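Local coordinates for 16L protein (Yaba-like disease virus, PDB 6TQP), which probably inhibits apoptosis of the infected cell as a viral Bcl-2-like protein that binds the death-promoting peptide motif of host proteins in a helical groove, at residues A[19-24]-A[124-129]; A[64-69]-A[106-111]; A[84-89]-A[100-105]. One frame throughout, in Å; residues are numbered along the deposited sequence.

Contact 1 of 3, residues A[19-24]-A[124-129]; sequences VIVFYI and FLIEDI
In the Bcl-2-like helical bundle, helix 12-27 packs against helix 120-134 through V21 and I24 on one side and I126 and E127 on the other. The axes of the two short segments come within 9.6 Å and run at 144° to each other, an oblique, roughly antiparallel pairing in which V21 lies opposite I126, their CA atoms 6.7 Å apart. The main apolar touch is made by the branch methyl of I24: its CG2 rests 3.8 Å from I126 CD1. The same I24 CG2 lies 4.1 Å from I126 CG2, so a single methyl meets both branches of the other isoleucine, and the two side chains pass at a slant. With chi1 at -64°, this methyl is trans to the backbone N of I24, while the longer branch bends off toward I106 and S107 on helix 96-113. V21 covers the neighbouring, partly exposed margin, with V21 CG2 a loose 4.4 Å from I126 CG2. Here E127 folds back. Its CB starts away from helix 12-27, but a bend at chi2 (-79°) brings the carboxylate round until OE2 is 4.1 Å from V21 CG2, a van der Waals contact only. The other oxygen, OE1, forms a long, weak ion pair with K17, one turn before V21 on helix 12-27. Buried isoleucines inside and a charged side chain over the margin thus close the first helix onto a late one, across most of the sequence, as expected of the compact all-helical Bcl-2 fold.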
loop_
_atom_site.group_PDB
_atom_site.type_symbol
_atom_site.label_atom_id
_atom_site.label_comp_id
_atom_site.label_asym_id
_atom_site.label_seq_id
_atom_site.Cartn_x
_atom_site.Cartn_y
_atom_site.Cartn_z
ATOM N N VAL A 19 4.022 -7.825 -6.675
ATOM C CA VAL A 19 2.563 -7.744 -6.654
ATOM C C VAL A 19 2.117 -6.309 -6.401
ATOM O O VAL A 19 1.170 -5.813 -7.026
ATOM C CB VAL A 19 1.991 -8.720 -5.603
ATOM C CG1 VAL A 19 0.522 -8.417 -5.327
ATOM C CG2 VAL A 19 2.149 -10.166 -6.076
ATOM N N ILE A 20 2.799 -5.610 -5.493
ATOM C CA ILE A 20 2.379 -4.257 -5.136
ATOM C C ILE A 20 2.568 -3.309 -6.319
ATOM O O ILE A 20 1.674 -2.515 -6.645
ATOM C CB ILE A 20 3.142 -3.781 -3.891
ATOM C CG1 ILE A 20 2.708 -4.622 -2.681
ATOM C CG2 ILE A 20 2.874 -2.288 -3.627
ATOM C CD1 ILE A 20 3.558 -4.411 -1.449
ATOM N N VAL A 21 3.727 -3.375 -6.970
ATOM C CA VAL A 21 3.977 -2.506 -8.118
ATOM C C VAL A 21 2.957 -2.781 -9.209
ATOM O O VAL A 21 2.393 -1.855 -9.802
ATOM C CB VAL A 21 5.418 -2.689 -8.623
ATOM C CG1 VAL A 21 5.653 -1.895 -9.924
ATOM C CG2 VAL A 21 6.392 -2.256 -7.545
ATOM N N PHE A 22 2.700 -4.061 -9.484
ATOM C CA PHE A 22 1.712 -4.426 -10.489
ATOM C C PHE A 22 0.338 -3.881 -10.124
ATOM O O PHE A 22 -0.361 -3.298 -10.963
ATOM C CB PHE A 22 1.672 -5.944 -10.627
ATOM C CG PHE A 22 0.754 -6.431 -11.712
ATOM C CD1 PHE A 22 -0.600 -6.589 -11.467
ATOM C CD2 PHE A 22 1.248 -6.741 -12.968
ATOM C CE1 PHE A 22 -1.453 -7.044 -12.461
ATOM C CE2 PHE A 22 0.403 -7.194 -13.970
ATOM C CZ PHE A 22 -0.949 -7.343 -13.720
ATOM N N TYR A 23 -0.059 -4.049 -8.860
ATOM C CA TYR A 23 -1.383 -3.615 -8.421
ATOM C C TYR A 23 -1.535 -2.104 -8.547
ATOM O O TYR A 23 -2.519 -1.605 -9.114
ATOM C CB TYR A 23 -1.617 -4.057 -6.973
ATOM C CG TYR A 23 -2.972 -3.642 -6.448
ATOM C CD1 TYR A 23 -4.143 -4.081 -7.063
ATOM C CD2 TYR A 23 -3.086 -2.794 -5.361
ATOM C CE1 TYR A 23 -5.386 -3.697 -6.592
ATOM C CE2 TYR A 23 -4.324 -2.407 -4.883
ATOM C CZ TYR A 23 -5.468 -2.866 -5.491
ATOM O OH TYR A 23 -6.689 -2.460 -5.000
ATOM N N ILE A 24 -0.572 -1.356 -8.009
ATOM C CA ILE A 24 -0.625 0.100 -8.092
ATOM C C ILE A 24 -0.697 0.554 -9.547
ATOM O O ILE A 24 -1.485 1.442 -9.893
ATOM C CB ILE A 24 0.583 0.711 -7.353
ATOM C CG1 ILE A 24 0.516 0.378 -5.855
ATOM C CG2 ILE A 24 0.645 2.227 -7.560
ATOM C CD1 ILE A 24 -0.724 0.877 -5.125
ATOM N N PHE A 124 9.592 5.934 -8.037
ATOM C CA PHE A 124 10.489 5.441 -6.997
ATOM C C PHE A 124 9.801 5.410 -5.646
ATOM O O PHE A 124 10.113 4.552 -4.811
ATOM C CB PHE A 124 11.752 6.304 -6.919
ATOM C CG PHE A 124 12.698 6.129 -8.086
ATOM C CD1 PHE A 124 12.777 4.923 -8.774
ATOM C CD2 PHE A 124 13.516 7.175 -8.491
ATOM C CE1 PHE A 124 13.649 4.774 -9.846
ATOM C CE2 PHE A 124 14.383 7.029 -9.557
ATOM C CZ PHE A 124 14.450 5.830 -10.235
ATOM N N LEU A 125 8.880 6.343 -5.402
ATOM C CA LEU A 125 8.038 6.248 -4.215
ATOM C C LEU A 125 7.308 4.919 -4.189
ATOM O O LEU A 125 7.218 4.254 -3.147
ATOM C CB LEU A 125 7.034 7.401 -4.188
ATOM C CG LEU A 125 6.140 7.449 -2.947
ATOM C CD1 LEU A 125 5.769 8.899 -2.626
ATOM C CD2 LEU A 125 4.894 6.621 -3.137
ATOM N N ILE A 126 6.748 4.522 -5.329
ATOM C CA ILE A 126 6.018 3.263 -5.369
ATOM C C ILE A 126 6.976 2.108 -5.112
ATOM O O ILE A 126 6.698 1.210 -4.309
ATOM C CB ILE A 126 5.288 3.108 -6.714
ATOM C CG1 ILE A 126 4.239 4.215 -6.865
ATOM C CG2 ILE A 126 4.646 1.721 -6.798
ATOM C CD1 ILE A 126 3.724 4.372 -8.307
ATOM N N GLU A 127 8.124 2.124 -5.794
ATOM C CA GLU A 127 9.142 1.097 -5.586
ATOM C C GLU A 127 9.578 1.041 -4.127
ATOM O O GLU A 127 9.608 -0.031 -3.513
ATOM C CB GLU A 127 10.349 1.379 -6.483
ATOM C CG GLU A 127 10.161 0.979 -7.927
ATOM C CD GLU A 127 10.335 -0.508 -8.132
ATOM O OE1 GLU A 127 10.905 -1.168 -7.231
ATOM O OE2 GLU A 127 9.905 -1.013 -9.190
ATOM N N ASP A 128 9.942 2.194 -3.564
ATOM C CA ASP A 128 10.484 2.230 -2.211
ATOM C C ASP A 128 9.483 1.708 -1.189
ATOM O O ASP A 128 9.838 0.908 -0.317
ATOM C CB ASP A 128 10.897 3.655 -1.862
ATOM C CG ASP A 128 12.113 4.117 -2.632
ATOM O OD1 ASP A 128 12.899 3.259 -3.076
ATOM O OD2 ASP A 128 12.286 5.351 -2.786
ATOM N N ILE A 129 8.227 2.148 -1.270
ATOM C CA ILE A 129 7.228 1.690 -0.307
ATOM C C ILE A 129 6.887 0.219 -0.538
ATOM O O ILE A 129 6.632 -0.527 0.417
ATOM C CB ILE A 129 5.979 2.583 -0.364
ATOM C CG1 ILE A 129 6.347 4.015 0.032
ATOM C CG2 ILE A 129 4.899 2.042 0.580
ATOM C CD1 ILE A 129 5.203 4.990 -0.091
#

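Contact 2 of 3, residues A[64-69]-A[106-111]; sequences YICSLL and ISMIVE
C66 faces M108 and I109 where the C-terminal part of helix 38-68 meets helix 96-113, the central helix of this Bcl-2-like bundle. The thiol sulfur is the main point of touch. C66 SG is 3.7 Å from M108 SD, a van der Waals approach of two sulfurs, and 3.8 Å from I109 CG1, so it lodges between side chains that are consecutive in sequence. M108 reaches it with an extended start: CG is trans to the backbone N (chi1 179°), the chain stays extended as far as SD, and the turn about CG-SD (chi3 -74°) carries only the terminal CE aside. I109 starts obliquely to the partner segment, but its CG1 branch swings across to serve C66 and then L69, whose side chain crosses it at about a right angle.

In the next shell, V71 packs on both C66 and I109, and M122 of helix 120-134 also lies against I109. M108 is embedded among M55, K59, L62 and S63, all on helix 38-68. Y64, I65, L68 and L69 pack against the bound peptide, so this contact backs one wall of the groove: L69 touches the peptide as well as the central helix. The touches across the two segments are all between apolar or sulfur groups, and the longest of them is methyl to methyl, L69 CD1 to I109 CD1 at 4.1 Å.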
loop_
_atom_site.group_PDB
_atom_site.type_symbol
_atom_site.label_atom_id
_atom_site.label_comp_id
_atom_site.label_asym_id
_atom_site.label_seq_id
_atom_site.Cartn_x
_atom_site.Cartn_y
_atom_site.Cartn_z
ATOM N N TYR A 64 -8.395 12.046 3.768
ATOM C CA TYR A 64 -7.868 12.929 4.803
ATOM C C TYR A 64 -6.351 12.826 4.875
ATOM O O TYR A 64 -5.645 13.840 4.906
ATOM C CB TYR A 64 -8.516 12.575 6.138
ATOM C CG TYR A 64 -7.843 13.155 7.369
ATOM C CD1 TYR A 64 -7.987 14.493 7.696
ATOM C CD2 TYR A 64 -7.104 12.350 8.217
ATOM C CE1 TYR A 64 -7.384 15.018 8.816
ATOM C CE2 TYR A 64 -6.498 12.864 9.339
ATOM C CZ TYR A 64 -6.647 14.197 9.640
ATOM O OH TYR A 64 -6.046 14.713 10.768
ATOM N N ILE A 65 -5.827 11.602 4.875
ATOM C CA ILE A 65 -4.381 11.415 4.880
ATOM C C ILE A 65 -3.760 12.118 3.680
ATOM O O ILE A 65 -2.756 12.831 3.799
ATOM C CB ILE A 65 -4.046 9.915 4.891
ATOM C CG1 ILE A 65 -4.523 9.300 6.211
ATOM C CG2 ILE A 65 -2.540 9.690 4.678
ATOM C CD1 ILE A 65 -4.471 7.785 6.229
ATOM N N CYS A 66 -4.352 11.920 2.502
ATOM C CA CYS A 66 -3.833 12.557 1.302
ATOM C C CYS A 66 -3.848 14.075 1.428
ATOM O O CYS A 66 -2.976 14.757 0.875
ATOM C CB CYS A 66 -4.650 12.113 0.089
ATOM S SG CYS A 66 -4.429 10.364 -0.342
ATOM N N SER A 67 -4.846 14.629 2.119
ATOM C CA SER A 67 -4.845 16.067 2.373
ATOM C C SER A 67 -3.653 16.452 3.237
ATOM O O SER A 67 -2.967 17.446 2.970
ATOM C CB SER A 67 -6.145 16.506 3.050
ATOM O OG SER A 67 -6.090 17.882 3.369
ATOM N N LEU A 68 -3.393 15.678 4.287
ATOM C CA LEU A 68 -2.223 15.954 5.110
ATOM C C LEU A 68 -0.948 15.875 4.283
ATOM O O LEU A 68 -0.062 16.727 4.413
ATOM C CB LEU A 68 -2.150 14.970 6.275
ATOM C CG LEU A 68 -3.288 14.997 7.290
ATOM C CD1 LEU A 68 -3.022 13.942 8.368
ATOM C CD2 LEU A 68 -3.442 16.365 7.915
ATOM N N LEU A 69 -0.843 14.858 3.424
ATOM C CA LEU A 69 0.357 14.640 2.620
ATOM C C LEU A 69 0.493 15.626 1.467
ATOM O O LEU A 69 1.508 15.585 0.761
ATOM C CB LEU A 69 0.359 13.220 2.053
ATOM C CG LEU A 69 0.338 12.081 3.063
ATOM C CD1 LEU A 69 0.064 10.768 2.347
ATOM C CD2 LEU A 69 1.650 12.035 3.804
ATOM N N ILE A 106 -1.696 4.304 -1.252
ATOM C CA ILE A 106 -0.926 4.583 -2.469
ATOM C C ILE A 106 -1.842 4.593 -3.678
ATOM O O ILE A 106 -1.715 5.450 -4.564
ATOM C CB ILE A 106 0.205 3.550 -2.643
ATOM C CG1 ILE A 106 1.162 3.573 -1.455
ATOM C CG2 ILE A 106 1.024 3.804 -3.922
ATOM C CD1 ILE A 106 1.946 2.324 -1.345
ATOM N N SER A 107 -2.786 3.650 -3.739
ATOM C CA SER A 107 -3.728 3.638 -4.863
ATOM C C SER A 107 -4.455 4.967 -4.975
ATOM O O SER A 107 -4.586 5.533 -6.070
ATOM C CB SER A 107 -4.738 2.503 -4.701
ATOM O OG SER A 107 -4.086 1.255 -4.778
ATOM N N MET A 108 -4.942 5.486 -3.846
ATOM C CA MET A 108 -5.620 6.774 -3.881
ATOM C C MET A 108 -4.669 7.894 -4.281
ATOM O O MET A 108 -5.042 8.769 -5.067
ATOM C CB MET A 108 -6.245 7.091 -2.532
ATOM C CG MET A 108 -6.942 8.444 -2.535
ATOM S SD MET A 108 -7.704 8.792 -0.951
ATOM C CE MET A 108 -9.081 7.658 -1.120
ATOM N N ILE A 109 -3.453 7.909 -3.728
ATOM C CA ILE A 109 -2.493 8.955 -4.090
ATOM C C ILE A 109 -2.328 8.999 -5.598
ATOM O O ILE A 109 -2.385 10.063 -6.224
ATOM C CB ILE A 109 -1.145 8.725 -3.385
ATOM C CG1 ILE A 109 -1.319 8.853 -1.874
ATOM C CG2 ILE A 109 -0.094 9.748 -3.867
ATOM C CD1 ILE A 109 -0.086 8.493 -1.069
ATOM N N VAL A 110 -2.144 7.825 -6.202
ATOM C CA VAL A 110 -1.928 7.738 -7.640
ATOM C C VAL A 110 -3.168 8.201 -8.394
ATOM O O VAL A 110 -3.076 8.923 -9.399
ATOM C CB VAL A 110 -1.530 6.294 -7.997
ATOM C CG1 VAL A 110 -1.852 5.952 -9.418
ATOM C CG2 VAL A 110 -0.037 6.078 -7.712
ATOM N N GLU A 111 -4.350 7.791 -7.925
ATOM C CA GLU A 111 -5.583 8.205 -8.587
ATOM C C GLU A 111 -5.812 9.706 -8.454
ATOM O O GLU A 111 -6.398 10.323 -9.349
ATOM C CB GLU A 111 -6.770 7.427 -8.017
ATOM C CG GLU A 111 -6.783 5.948 -8.416
ATOM C CD GLU A 111 -7.975 5.192 -7.853
ATOM O OE1 GLU A 111 -8.688 5.751 -6.993
ATOM O OE2 GLU A 111 -8.197 4.038 -8.276
#

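Contact 3 of 3, residues A[84-89]-A[100-105]; sequences DQIIES and LAIISL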
loop_
_atom_site.group_PDB
_atom_site.type_symbol
_atom_site.label_atom_id
_atom_site.label_comp_id
_atom_site.label_asym_id
_atom_site.label_seq_id
_atom_site.Cartn_x
_atom_site.Cartn_y
_atom_site.Cartn_z
ATOM N N ASP A 84 8.766 9.500 2.823
ATOM C CA ASP A 84 9.330 9.371 4.159
ATOM C C ASP A 84 8.241 9.316 5.223
ATOM O O ASP A 84 8.370 8.575 6.205
ATOM C CB ASP A 84 10.307 10.514 4.412
ATOM C CG ASP A 84 11.546 10.407 3.543
ATOM O OD1 ASP A 84 11.921 9.273 3.182
ATOM O OD2 ASP A 84 12.139 11.442 3.211
ATOM N N GLN A 85 7.154 10.073 5.049
ATOM C CA GLN A 85 6.074 10.023 6.035
ATOM C C GLN A 85 5.390 8.660 6.029
ATOM O O GLN A 85 5.071 8.114 7.092
ATOM C CB GLN A 85 5.060 11.142 5.776
ATOM C CG GLN A 85 5.603 12.533 6.096
ATOM C CD GLN A 85 4.611 13.643 5.805
ATOM O OE1 GLN A 85 3.945 14.144 6.712
ATOM N NE2 GLN A 85 4.513 14.041 4.539
ATOM N N ILE A 86 5.184 8.074 4.847
ATOM C CA ILE A 86 4.537 6.767 4.794
ATOM C C ILE A 86 5.470 5.703 5.369
ATOM O O ILE A 86 5.066 4.861 6.187
ATOM C CB ILE A 86 4.096 6.448 3.349
ATOM C CG1 ILE A 86 3.002 7.426 2.907
ATOM C CG2 ILE A 86 3.580 5.031 3.250
ATOM C CD1 ILE A 86 2.604 7.319 1.417
ATOM N N ILE A 87 6.743 5.737 4.973
ATOM C CA ILE A 87 7.720 4.808 5.537
ATOM C C ILE A 87 7.752 4.926 7.058
ATOM O O ILE A 87 7.776 3.917 7.773
ATOM C CB ILE A 87 9.111 5.056 4.918
ATOM C CG1 ILE A 87 9.062 4.785 3.406
ATOM C CG2 ILE A 87 10.182 4.250 5.659
ATOM C CD1 ILE A 87 10.284 4.110 2.829
ATOM N N GLU A 88 7.772 6.152 7.576
ATOM C CA GLU A 88 7.815 6.338 9.028
ATOM C C GLU A 88 6.591 5.717 9.700
ATOM O O GLU A 88 6.706 5.032 10.723
ATOM C CB GLU A 88 7.923 7.826 9.348
ATOM C CG GLU A 88 8.008 8.112 10.816
ATOM C CD GLU A 88 8.294 9.565 11.103
ATOM O OE1 GLU A 88 9.090 10.186 10.364
ATOM O OE2 GLU A 88 7.714 10.080 12.074
ATOM N N SER A 89 5.406 5.934 9.130
ATOM C CA SER A 89 4.196 5.386 9.731
ATOM C C SER A 89 4.221 3.869 9.723
ATOM O O SER A 89 3.713 3.227 10.651
ATOM C CB SER A 89 2.970 5.906 8.995
ATOM O OG SER A 89 2.850 7.305 9.173
ATOM N N LEU A 100 -1.677 -3.442 4.291
ATOM C CA LEU A 100 -2.778 -3.440 3.336
ATOM C C LEU A 100 -3.387 -2.052 3.226
ATOM O O LEU A 100 -3.626 -1.555 2.121
ATOM C CB LEU A 100 -3.828 -4.461 3.748
ATOM C CG LEU A 100 -3.381 -5.920 3.619
ATOM C CD1 LEU A 100 -4.446 -6.813 4.153
ATOM C CD2 LEU A 100 -3.081 -6.287 2.154
ATOM N N ALA A 101 -3.605 -1.391 4.366
ATOM C CA ALA A 101 -4.143 -0.037 4.328
ATOM C C ALA A 101 -3.227 0.892 3.546
ATOM O O ALA A 101 -3.702 1.756 2.799
ATOM C CB ALA A 101 -4.353 0.495 5.741
ATOM N N ILE A 102 -1.909 0.730 3.691
ATOM C CA ILE A 102 -0.988 1.613 2.976
ATOM C C ILE A 102 -1.052 1.352 1.468
ATOM O O ILE A 102 -0.936 2.281 0.658
ATOM C CB ILE A 102 0.438 1.471 3.535
ATOM C CG1 ILE A 102 0.493 2.121 4.922
ATOM C CG2 ILE A 102 1.449 2.122 2.603
ATOM C CD1 ILE A 102 1.783 1.862 5.680
ATOM N N ILE A 103 -1.226 0.097 1.055
ATOM C CA ILE A 103 -1.379 -0.158 -0.381
ATOM C C ILE A 103 -2.597 0.583 -0.907
ATOM O O ILE A 103 -2.554 1.205 -1.972
ATOM C CB ILE A 103 -1.467 -1.668 -0.665
ATOM C CG1 ILE A 103 -0.154 -2.337 -0.262
ATOM C CG2 ILE A 103 -1.787 -1.928 -2.155
ATOM C CD1 ILE A 103 -0.214 -3.858 -0.257
ATOM N N SER A 104 -3.696 0.555 -0.153
ATOM C CA SER A 104 -4.874 1.311 -0.564
ATOM C C SER A 104 -4.582 2.805 -0.602
ATOM O O SER A 104 -5.075 3.522 -1.479
ATOM C CB SER A 104 -6.046 1.029 0.374
ATOM O OG SER A 104 -6.396 -0.339 0.358
ATOM N N LEU A 105 -3.810 3.301 0.366
ATOM C CA LEU A 105 -3.461 4.716 0.386
ATOM C C LEU A 105 -2.693 5.107 -0.873
ATOM O O LEU A 105 -2.991 6.126 -1.512
ATOM C CB LEU A 105 -2.636 5.021 1.644
ATOM C CG LEU A 105 -2.093 6.446 1.724
ATOM C CD1 LEU A 105 -3.216 7.466 1.833
ATOM C CD2 LEU A 105 -1.134 6.540 2.883
#
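The two branches of I86 are spread by a chi1 of -66°, which sets CG2 trans to the backbone N and leaves CG1 beside it; one branch then meets I102 and the other L105. I102 holds its own CG2 in the same relation to its backbone N, and the two branch methyls touch, I86 CG2 to I102 CG2 being 3.7 Å. Beyond that point the two isoleucines slide past each other in opposite directions instead of meeting end on. The second meeting is different in kind. I86 continues through an extended chi2 of 173° to CD1, while L105 stretches out with CG anti to the backbone N (chi1 175°) and CD2 anti to CA, so that CD2 leads. These two side chains reach toward one another tip to tip, and I86 CD1 stops 4.1 Å from L105 CD2.

Because I102 and L105 are three residues apart, about one helical turn, they present neighbouring side chains on the same face of their helix, and the one isoleucine opposite spans both. The nearest CA atoms, those of I86 and I102, are 7.8 Å apart, and the direct contacts are all between buried hydrocarbon groups. Two polar side chains of the segments find partners on other parts of the chain: S104 OG is hydrogen-bonded to C51 O, and D84 OD2 forms a salt bridge with K80.

The outer side of the pair belongs to the peptide-binding groove, since Q85, E88, S89 and A101 all pack on the bound peptide, and E88 OE1 adds a weak hydrogen bond to the peptide backbone. On the inner side, I129 and I133 of helix 120-134 press on I86 and I102 respectively. I65 of helix 38-68, itself in contact with the peptide, lies against L105, so helix 120-134 covers both helices of the pair, and helix 38-68 adjoins helix 96-113 at L105.

In the fold
Helix 96-113 is shared by contacts 2 and 3, and its residues also join them to contact 1: I129 CG2 lies 3.5 Å from I106 CD1, and Y23 packs on I103. Contacts 2 and 3 are fully buried and both lie next to the groove that holds the peptide, one at the end of helix 38-68, the other at helix 76-92; they meet where I109 CD1 touches I86 CD1 at 3.8 Å. Contact 1, though nearest the centre of the chain, is only partly buried, which fits its carboxylate margin. The others differ in makeup, with sulfur atoms in contact 2 and branched aliphatic methyls alone in contact 3.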